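Local coordinates for protein PHB depolymerase (Penicillium funiculosum, PDB 2D81) that hydrolyses the ester bonds of the biopolyester polyhydroxybutyrate, using a circularly permuted alpha/beta hydrolase fold, at residues 1-6 / 206-211; 22-27 / 300-305; 131-136 / 158-163. All coordinates share one frame; numbering follows the deposited sequence.

Interaction 1: 1-6 / 206-211; sequences TALPAF and GYLYVP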
loop_
_atom_site.group_PDB
_atom_site.type_symbol
_atom_site.label_atom_id
_atom_site.label_comp_id
_atom_site.label_asym_id
_atom_site.label_seq_id
_atom_site.Cartn_x
_atom_site.Cartn_y
_atom_site.Cartn_z
ATOM N N THR A 1 -10.875 20.954 -2.683
ATOM C CA THR A 1 -11.034 20.400 -4.057
ATOM C C THR A 1 -11.668 19.014 -3.991
ATOM O O THR A 1 -11.311 18.198 -3.139
ATOM C CB THR A 1 -9.669 20.281 -4.766
ATOM O OG1 THR A 1 -8.937 21.502 -4.601
ATOM C CG2 THR A 1 -9.863 20.016 -6.255
ATOM N N ALA A 2 -12.613 18.750 -4.887
ATOM C CA ALA A 2 -13.244 17.438 -4.959
ATOM C C ALA A 2 -12.366 16.470 -5.747
ATOM O O ALA A 2 -11.619 16.878 -6.633
ATOM C CB ALA A 2 -14.615 17.553 -5.615
ATOM N N LEU A 3 -12.457 15.187 -5.412
ATOM C CA LEU A 3 -11.753 14.143 -6.150
ATOM C C LEU A 3 -12.454 13.912 -7.490
ATOM O O LEU A 3 -13.636 13.569 -7.526
ATOM C CB LEU A 3 -11.748 12.849 -5.331
ATOM C CG LEU A 3 -11.072 11.609 -5.918
ATOM C CD1 LEU A 3 -9.586 11.876 -6.136
ATOM C CD2 LEU A 3 -11.262 10.437 -4.962
ATOM N N PRO A 4 -11.733 14.097 -8.608
ATOM C CA PRO A 4 -12.302 13.908 -9.948
ATOM C C PRO A 4 -12.575 12.456 -10.328
ATOM O O PRO A 4 -11.955 11.528 -9.801
ATOM C CB PRO A 4 -11.252 14.539 -10.867
ATOM C CG PRO A 4 -10.538 15.514 -9.979
ATOM C CD PRO A 4 -10.405 14.724 -8.705
ATOM N N ALA A 5 -13.512 12.276 -11.254
ATOM C CA ALA A 5 -13.678 11.013 -11.956
ATOM C C ALA A 5 -12.803 11.046 -13.204
ATOM O O ALA A 5 -12.761 12.053 -13.916
ATOM C CB ALA A 5 -15.141 10.816 -12.348
ATOM N N PHE A 6 -12.098 9.949 -13.459
ATOM C CA PHE A 6 -11.245 9.848 -14.636
ATOM C C PHE A 6 -11.633 8.655 -15.501
ATOM O O PHE A 6 -12.402 7.793 -15.077
ATOM C CB PHE A 6 -9.776 9.725 -14.220
ATOM C CG PHE A 6 -9.209 10.978 -13.620
ATOM C CD1 PHE A 6 -9.308 11.221 -12.255
ATOM C CD2 PHE A 6 -8.592 11.925 -14.428
ATOM C CE1 PHE A 6 -8.796 12.394 -11.702
ATOM C CE2 PHE A 6 -8.077 13.100 -13.885
ATOM C CZ PHE A 6 -8.179 13.334 -12.520
ATOM N N GLY A 206 -5.880 14.451 0.503
ATOM C CA GLY A 206 -5.114 13.408 -0.157
ATOM C C GLY A 206 -4.551 13.909 -1.475
ATOM O O GLY A 206 -4.857 15.025 -1.899
ATOM N N TYR A 207 -3.736 13.087 -2.128
ATOM C CA TYR A 207 -3.096 13.493 -3.375
ATOM C C TYR A 207 -3.169 12.402 -4.433
ATOM O O TYR A 207 -3.370 11.228 -4.117
ATOM C CB TYR A 207 -1.632 13.861 -3.122
ATOM C CG TYR A 207 -1.462 15.009 -2.160
ATOM C CD1 TYR A 207 -1.514 14.805 -0.780
ATOM C CD2 TYR A 207 -1.300 16.311 -2.627
ATOM C CE1 TYR A 207 -1.413 15.873 0.105
ATOM C CE2 TYR A 207 -1.198 17.383 -1.751
ATOM C CZ TYR A 207 -1.257 17.159 -0.388
ATOM O OH TYR A 207 -1.177 18.223 0.478
ATOM N N LEU A 208 -3.015 12.797 -5.693
ATOM C CA LEU A 208 -2.888 11.835 -6.781
ATOM C C LEU A 208 -2.052 12.422 -7.904
ATOM O O LEU A 208 -2.172 13.608 -8.224
ATOM C CB LEU A 208 -4.266 11.425 -7.326
ATOM C CG LEU A 208 -5.172 12.496 -7.947
ATOM C CD1 LEU A 208 -6.198 11.834 -8.864
ATOM C CD2 LEU A 208 -5.862 13.288 -6.853
ATOM N N TYR A 209 -1.194 11.594 -8.493
ATOM C CA TYR A 209 -0.435 12.014 -9.659
ATOM C C TYR A 209 -1.174 11.633 -10.930
ATOM O O TYR A 209 -1.520 10.466 -11.129
ATOM C CB TYR A 209 0.952 11.372 -9.683
ATOM C CG TYR A 209 1.722 11.784 -10.910
ATOM C CD1 TYR A 209 2.130 13.107 -11.081
ATOM C CD2 TYR A 209 1.947 10.886 -11.951
ATOM C CE1 TYR A 209 2.735 13.528 -12.261
ATOM C CE2 TYR A 209 2.553 11.297 -13.141
ATOM C CZ TYR A 209 2.940 12.622 -13.285
ATOM O OH TYR A 209 3.517 13.048 -14.458
ATOM N N VAL A 210 -1.411 12.622 -11.787
ATOM C CA VAL A 210 -2.139 12.401 -13.032
ATOM C C VAL A 210 -1.280 12.776 -14.234
ATOM O O VAL A 210 -1.010 13.955 -14.469
ATOM C CB VAL A 210 -3.439 13.244 -13.081
ATOM C CG1 VAL A 210 -4.164 13.012 -14.402
ATOM C CG2 VAL A 210 -4.348 12.876 -11.913
ATOM N N PRO A 211 -0.829 11.775 -15.008
ATOM C CA PRO A 211 -0.001 12.039 -16.192
ATOM C C PRO A 211 -0.798 12.881 -17.182
ATOM O O PRO A 211 -2.026 12.881 -17.146
ATOM C CB PRO A 211 0.278 10.638 -16.739
ATOM C CG PRO A 211 0.225 9.775 -15.513
ATOM C CD PRO A 211 -0.974 10.326 -14.785
#
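The phenyl ring of Phe6 comes down on strand 205-210 from the opposite direction to two side chains, and both meet it obliquely. At one flank, ring atom CE1 of Phe6 lies 3.9 Å from Leu208 CD1. At the far end, Phe6 CZ is 3.9 Å from Val210 CG2, and Phe6 CE2 sits 3.9 Å from Val210 CG1, so both methyls of the valine reach the ring. With Val210 CG1 anti to the backbone N (chi1 179°) and CG2 anti to the carbonyl carbon, the pair faces the phenyl group. Leu208 divides its methyls between two partners: CD1 serves the ring, while Leu208 CD2 reaches Leu3 CD1 at 4.0 Å. The CA-CB bond of Leu3 points to one side of the strand, but with CG anti to the backbone N the end of the side chain comes nearer, crossing Leu208 obliquely.

The contact fastens the N-terminal segment, which has no regular structure, along the antiparallel edge region of the central sheet. Strand 205-210 runs there between strands 187-192 and 256-260, and Ile257 of the latter touches both Phe6 and Leu208. Helix 301-314 also packs on the segment, with Gln309 and Ile313 against Leu3 and Gln312 NE2 hydrogen-bonded to Leu3 O.

Between the two segments every touching group is a hydrocarbon one, so their mutual hold is dispersion and the exclusion of water; direction is supplied by backbone hydrogen bonds to other partners, such as that of Phe6 with Ile313 and that of Thr1 with Ala192.

Interaction 2: 22-27 / 300-305; sequences GYMAAQ and GVQMAA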
loop_
_atom_site.group_PDB
_atom_site.type_symbol
_atom_site.label_atom_id
_atom_site.label_comp_id
_atom_site.label_asym_id
_atom_site.label_seq_id
_atom_site.Cartn_x
_atom_site.Cartn_y
_atom_site.Cartn_z
ATOM N N GLY A 22 2.248 -1.270 3.810
ATOM C CA GLY A 22 2.314 -2.582 3.193
ATOM C C GLY A 22 1.306 -3.530 3.816
ATOM O O GLY A 22 0.628 -4.280 3.115
ATOM N N TYR A 23 1.210 -3.502 5.141
ATOM C CA TYR A 23 0.163 -4.244 5.833
ATOM C C TYR A 23 -1.199 -3.847 5.269
ATOM O O TYR A 23 -2.000 -4.708 4.917
ATOM C CB TYR A 23 0.216 -3.960 7.341
ATOM C CG TYR A 23 1.082 -4.927 8.125
ATOM C CD1 TYR A 23 0.649 -6.228 8.377
ATOM C CD2 TYR A 23 2.328 -4.543 8.620
ATOM C CE1 TYR A 23 1.431 -7.126 9.106
ATOM C CE2 TYR A 23 3.125 -5.439 9.352
ATOM C CZ TYR A 23 2.665 -6.725 9.590
ATOM O OH TYR A 23 3.433 -7.615 10.312
ATOM N N MET A 24 -1.457 -2.544 5.178
ATOM C CA MET A 24 -2.729 -2.046 4.653
ATOM C C MET A 24 -2.953 -2.456 3.196
ATOM O O MET A 24 -4.065 -2.809 2.815
ATOM C CB MET A 24 -2.794 -0.515 4.790
ATOM C CG MET A 24 -4.081 0.137 4.274
ATOM S SD MET A 24 -5.610 -0.513 5.001
ATOM C CE MET A 24 -5.621 0.312 6.601
ATOM N N ALA A 25 -1.902 -2.417 2.381
ATOM C CA ALA A 25 -2.030 -2.833 0.987
ATOM C C ALA A 25 -2.528 -4.274 0.907
ATOM O O ALA A 25 -3.418 -4.590 0.119
ATOM C CB ALA A 25 -0.692 -2.696 0.265
ATOM N N ALA A 26 -1.953 -5.146 1.728
ATOM C CA ALA A 26 -2.398 -6.536 1.773
ATOM C C ALA A 26 -3.821 -6.644 2.317
ATOM O O ALA A 26 -4.601 -7.476 1.858
ATOM C CB ALA A 26 -1.444 -7.370 2.625
ATOM N N GLN A 27 -4.162 -5.805 3.290
ATOM C CA GLN A 27 -5.527 -5.804 3.807
ATOM C C GLN A 27 -6.522 -5.441 2.711
ATOM O O GLN A 27 -7.560 -6.089 2.575
ATOM C CB GLN A 27 -5.656 -4.845 4.997
ATOM C CG GLN A 27 -4.963 -5.379 6.246
ATOM C CD GLN A 27 -5.046 -4.456 7.448
ATOM O OE1 GLN A 27 -4.616 -4.821 8.543
ATOM N NE2 GLN A 27 -5.583 -3.256 7.254
ATOM N N GLY A 300 -14.011 -1.693 7.144
ATOM C CA GLY A 300 -12.976 -1.034 7.924
ATOM C C GLY A 300 -12.912 0.420 7.496
ATOM O O GLY A 300 -12.868 0.705 6.300
ATOM N N VAL A 301 -12.921 1.342 8.453
ATOM C CA VAL A 301 -13.174 2.735 8.113
ATOM C C VAL A 301 -12.133 3.301 7.154
ATOM O O VAL A 301 -12.479 4.024 6.221
ATOM C CB VAL A 301 -13.265 3.637 9.376
ATOM C CG1 VAL A 301 -14.493 3.253 10.197
ATOM C CG2 VAL A 301 -12.005 3.512 10.216
ATOM N N GLN A 302 -10.863 2.975 7.362
ATOM C CA GLN A 302 -9.833 3.486 6.459
ATOM C C GLN A 302 -9.868 2.794 5.099
ATOM O O GLN A 302 -9.758 3.452 4.065
ATOM C CB GLN A 302 -8.439 3.344 7.081
ATOM C CG GLN A 302 -8.290 4.042 8.428
ATOM C CD GLN A 302 -6.845 4.204 8.846
ATOM O OE1 GLN A 302 -5.998 3.365 8.535
ATOM N NE2 GLN A 302 -6.557 5.281 9.571
ATOM N N MET A 303 -10.025 1.475 5.081
ATOM C CA MET A 303 -10.130 0.775 3.803
ATOM C C MET A 303 -11.341 1.256 3.009
ATOM O O MET A 303 -11.266 1.419 1.793
ATOM C CB MET A 303 -10.217 -0.743 4.000
ATOM C CG MET A 303 -8.922 -1.386 4.477
ATOM S SD MET A 303 -8.786 -3.121 3.992
ATOM C CE MET A 303 -10.153 -3.839 4.893
ATOM N N ALA A 304 -12.452 1.487 3.698
ATOM C CA ALA A 304 -13.665 1.956 3.035
ATOM C C ALA A 304 -13.453 3.331 2.397
ATOM O O ALA A 304 -13.980 3.615 1.316
ATOM C CB ALA A 304 -14.818 2.013 4.036
ATOM N N ALA A 305 -12.679 4.177 3.069
ATOM C CA ALA A 305 -12.372 5.509 2.553
ATOM C C ALA A 305 -11.520 5.410 1.292
ATOM O O ALA A 305 -11.802 6.063 0.287
ATOM C CB ALA A 305 -11.639 6.323 3.612
#
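Two helices of the alpha/beta hydrolase fold, 20-31 and the C-terminal 301-314, pack here through a pair of methionines and the glutamines beside them. The helix segments cross at -71°, with their axes 11.0 Å apart at closest approach, and long flexible side chains fill that spacing. Met24 SD rests 3.5 Å from Met303 CG, the two chains slanting past one another. Met24 leaves its helix with CG anti to the backbone N and then bends at both later torsions (chi2 55°, chi3 78°), which swings its methyl toward Gln302: Met24 CE stands 3.6 Å from Gln302 OE1, across the glutamine at about a right angle. Met303 reaches further over the first helix, where Met303 SD lies 3.7 Å from Gln27 CB and 3.5 Å from Gln27 C.

Helix 20-31 follows strand 13-18 in the middle of the sheet, the place where enzymes of this fold carry the nucleophile elbow; in this entry the serine expected at the elbow, just before the helix, has been engineered to alanine, and the next residue, Ser20, lines the ligand pocket. With an alanine at Met303, Met24 SD and the Gln27 backbone would probably face a gap between the helices, and the thioether of Met24 would be free to turn. Met303 also touches Leu28 and Ala31 of helix 20-31.

The glutamine amides bond to main-chain atoms beyond the two helices. Gln302 OE1 accepts from Asp286 N and its NE2 bonds to Asn200 O, while Gln27 NE2 donates to Asp286 O, next to Trp287 of the pocket.

Interaction 3: 131-136 / 158-163; sequences TGAVHT and SNCNYD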
loop_
_atom_site.group_PDB
_atom_site.type_symbol
_atom_site.label_atom_id
_atom_site.label_comp_id
_atom_site.label_asym_id
_atom_site.label_seq_id
_atom_site.Cartn_x
_atom_site.Cartn_y
_atom_site.Cartn_z
ATOM N N THR A 131 19.667 -7.375 -0.643
ATOM C CA THR A 131 20.706 -7.636 0.344
ATOM C C THR A 131 21.223 -6.333 0.943
ATOM O O THR A 131 21.650 -5.436 0.216
ATOM C CB THR A 131 21.888 -8.395 -0.295
ATOM O OG1 THR A 131 21.420 -9.643 -0.828
ATOM C CG2 THR A 131 22.969 -8.661 0.740
ATOM N N GLY A 132 21.180 -6.234 2.269
ATOM C CA GLY A 132 21.759 -5.085 2.941
ATOM C C GLY A 132 20.798 -3.941 3.216
ATOM O O GLY A 132 21.122 -3.025 3.975
ATOM N N ALA A 133 19.617 -3.983 2.607
ATOM C CA ALA A 133 18.637 -2.917 2.792
ATOM C C ALA A 133 17.946 -3.045 4.146
ATOM O O ALA A 133 17.610 -4.150 4.580
ATOM C CB ALA A 133 17.603 -2.957 1.668
ATOM N N VAL A 134 17.737 -1.916 4.813
ATOM C CA VAL A 134 17.018 -1.912 6.081
ATOM C C VAL A 134 15.552 -1.554 5.856
ATOM O O VAL A 134 15.055 -1.611 4.727
ATOM C CB VAL A 134 17.637 -0.905 7.076
ATOM C CG1 VAL A 134 19.096 -1.265 7.335
ATOM C CG2 VAL A 134 17.526 0.512 6.532
ATOM N N HIS A 135 14.861 -1.185 6.930
ATOM C CA HIS A 135 13.480 -0.749 6.823
ATOM C C HIS A 135 13.396 0.646 6.201
ATOM O O HIS A 135 13.568 1.657 6.882
ATOM C CB HIS A 135 12.826 -0.733 8.200
ATOM C CG HIS A 135 11.334 -0.685 8.147
ATOM N ND1 HIS A 135 10.572 -1.754 7.724
ATOM C CD2 HIS A 135 10.462 0.313 8.423
ATOM C CE1 HIS A 135 9.295 -1.415 7.743
ATOM N NE2 HIS A 135 9.202 -0.166 8.163
ATOM N N THR A 136 13.126 0.688 4.901
ATOM C CA THR A 136 13.081 1.936 4.156
ATOM C C THR A 136 12.476 1.612 2.793
ATOM O O THR A 136 12.477 0.449 2.380
ATOM C CB THR A 136 14.508 2.508 3.973
ATOM O OG1 THR A 136 14.432 3.855 3.491
ATOM C CG2 THR A 136 15.298 1.664 2.979
ATOM N N SER A 158 15.025 5.646 0.378
ATOM C CA SER A 158 16.469 5.530 0.184
ATOM C C SER A 158 16.847 5.200 -1.249
ATOM O O SER A 158 16.041 4.666 -2.014
ATOM C CB SER A 158 17.041 4.439 1.095
ATOM O OG SER A 158 16.762 4.693 2.458
ATOM N N ASN A 159 18.089 5.508 -1.604
ATOM C CA ASN A 159 18.688 4.919 -2.793
ATOM C C ASN A 159 19.272 3.570 -2.390
ATOM O O ASN A 159 20.385 3.496 -1.869
ATOM C CB ASN A 159 19.799 5.814 -3.346
ATOM C CG ASN A 159 20.314 5.333 -4.692
ATOM O OD1 ASN A 159 20.157 4.165 -5.048
ATOM N ND2 ASN A 159 20.947 6.233 -5.443
ATOM N N CYS A 160 18.505 2.510 -2.612
ATOM C CA CYS A 160 18.951 1.154 -2.313
ATOM C C CYS A 160 19.502 0.466 -3.554
ATOM O O CYS A 160 19.649 -0.757 -3.577
ATOM C CB CYS A 160 17.790 0.322 -1.765
ATOM S SG CYS A 160 17.138 0.868 -0.154
ATOM N N ASN A 161 19.798 1.253 -4.584
ATOM C CA ASN A 161 20.250 0.708 -5.860
ATOM C C ASN A 161 19.258 -0.348 -6.337
ATOM O O ASN A 161 19.633 -1.363 -6.927
ATOM C CB ASN A 161 21.650 0.099 -5.712
ATOM C CG ASN A 161 22.247 -0.324 -7.045
ATOM O OD1 ASN A 161 22.222 0.433 -8.017
ATOM N ND2 ASN A 161 22.797 -1.529 -7.090
ATOM N N TYR A 162 17.983 -0.097 -6.064
ATOM C CA TYR A 162 16.910 -0.978 -6.505
ATOM C C TYR A 162 15.635 -0.172 -6.695
ATOM O O TYR A 162 15.137 0.454 -5.759
ATOM C CB TYR A 162 16.673 -2.088 -5.478
ATOM C CG TYR A 162 15.531 -3.017 -5.831
ATOM C CD1 TYR A 162 14.342 -3.005 -5.098
ATOM C CD2 TYR A 162 15.644 -3.917 -6.889
ATOM C CE1 TYR A 162 13.290 -3.879 -5.411
ATOM C CE2 TYR A 162 14.601 -4.790 -7.212
ATOM C CZ TYR A 162 13.432 -4.768 -6.470
ATOM O OH TYR A 162 12.414 -5.644 -6.785
ATOM N N ASP A 163 15.121 -0.191 -7.919
ATOM C CA ASP A 163 13.908 0.534 -8.268
ATOM C C ASP A 163 12.689 -0.268 -7.818
ATOM O O ASP A 163 12.121 -1.036 -8.591
ATOM C CB ASP A 163 13.863 0.753 -9.783
ATOM C CG ASP A 163 12.665 1.578 -10.226
ATOM O OD1 ASP A 163 12.488 1.739 -11.450
ATOM O OD2 ASP A 163 11.904 2.066 -9.364
#
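Thr136 points its two branches at different partners on segment 158-163. Its hydroxyl is set anti to the backbone N (chi1 -168°) and donates to Ser158: Thr136 OG1 lies 2.7 Å from Ser158 OG. The other branch, Thr136 CG2, turns to the sulfur two residues past the serine, 3.7 Å from Cys160 SG. Ala133 adds its methyl, with CB 4.3 Å from Cys160 SG, so two methyls of the loop rest on the sulfur. The sulfur is disulfide-bonded to Cys149, and the 131-136 loop packs on this disulfide, with a backbone bond from Val134 to Cys149. At the end of the strand, Asn159 OD1 accepts from Asn161 N at 3.0 Å in an Asx turn.

Between Ala133 and Thr136 lies His135, which touches the bound trimer and bonds through ND1 to Asp101 OD1, consistent with the His-Asp pair of an alpha/beta hydrolase triad; it also touches Ala19, which is engineered and probably stands in for the nucleophilic serine.

Ser158 OG in turn bonds to Asn147 O, so the buried hydroxyls form a chain, Thr136 to Ser158 to a main-chain carbonyl, that satisfies both and fixes the rotation of Thr136 directly after the pocket histidine.

How the interactions relate
Helix 301-314 connects interactions 1 and 2: its first turn packs on helix 20-31, and residues further along it, Gln309 and Ile313, touch Leu3. The two contacts nevertheless stay apart, with centres about 19 Å from each other and nearest atoms about 7 Å. Interactions 2 and 3 approach the bound trimer from separate parts of the chain, the side chain of Met24 lying about 10 Å from the ligand and that of Thr136 about 11 Å, while their own centres are about 25 Å apart. Only interaction 3 contains a pocket residue, His135. Interaction 1 lies on the antiparallel part of the sheet, its centre about 30 Å from that of interaction 3.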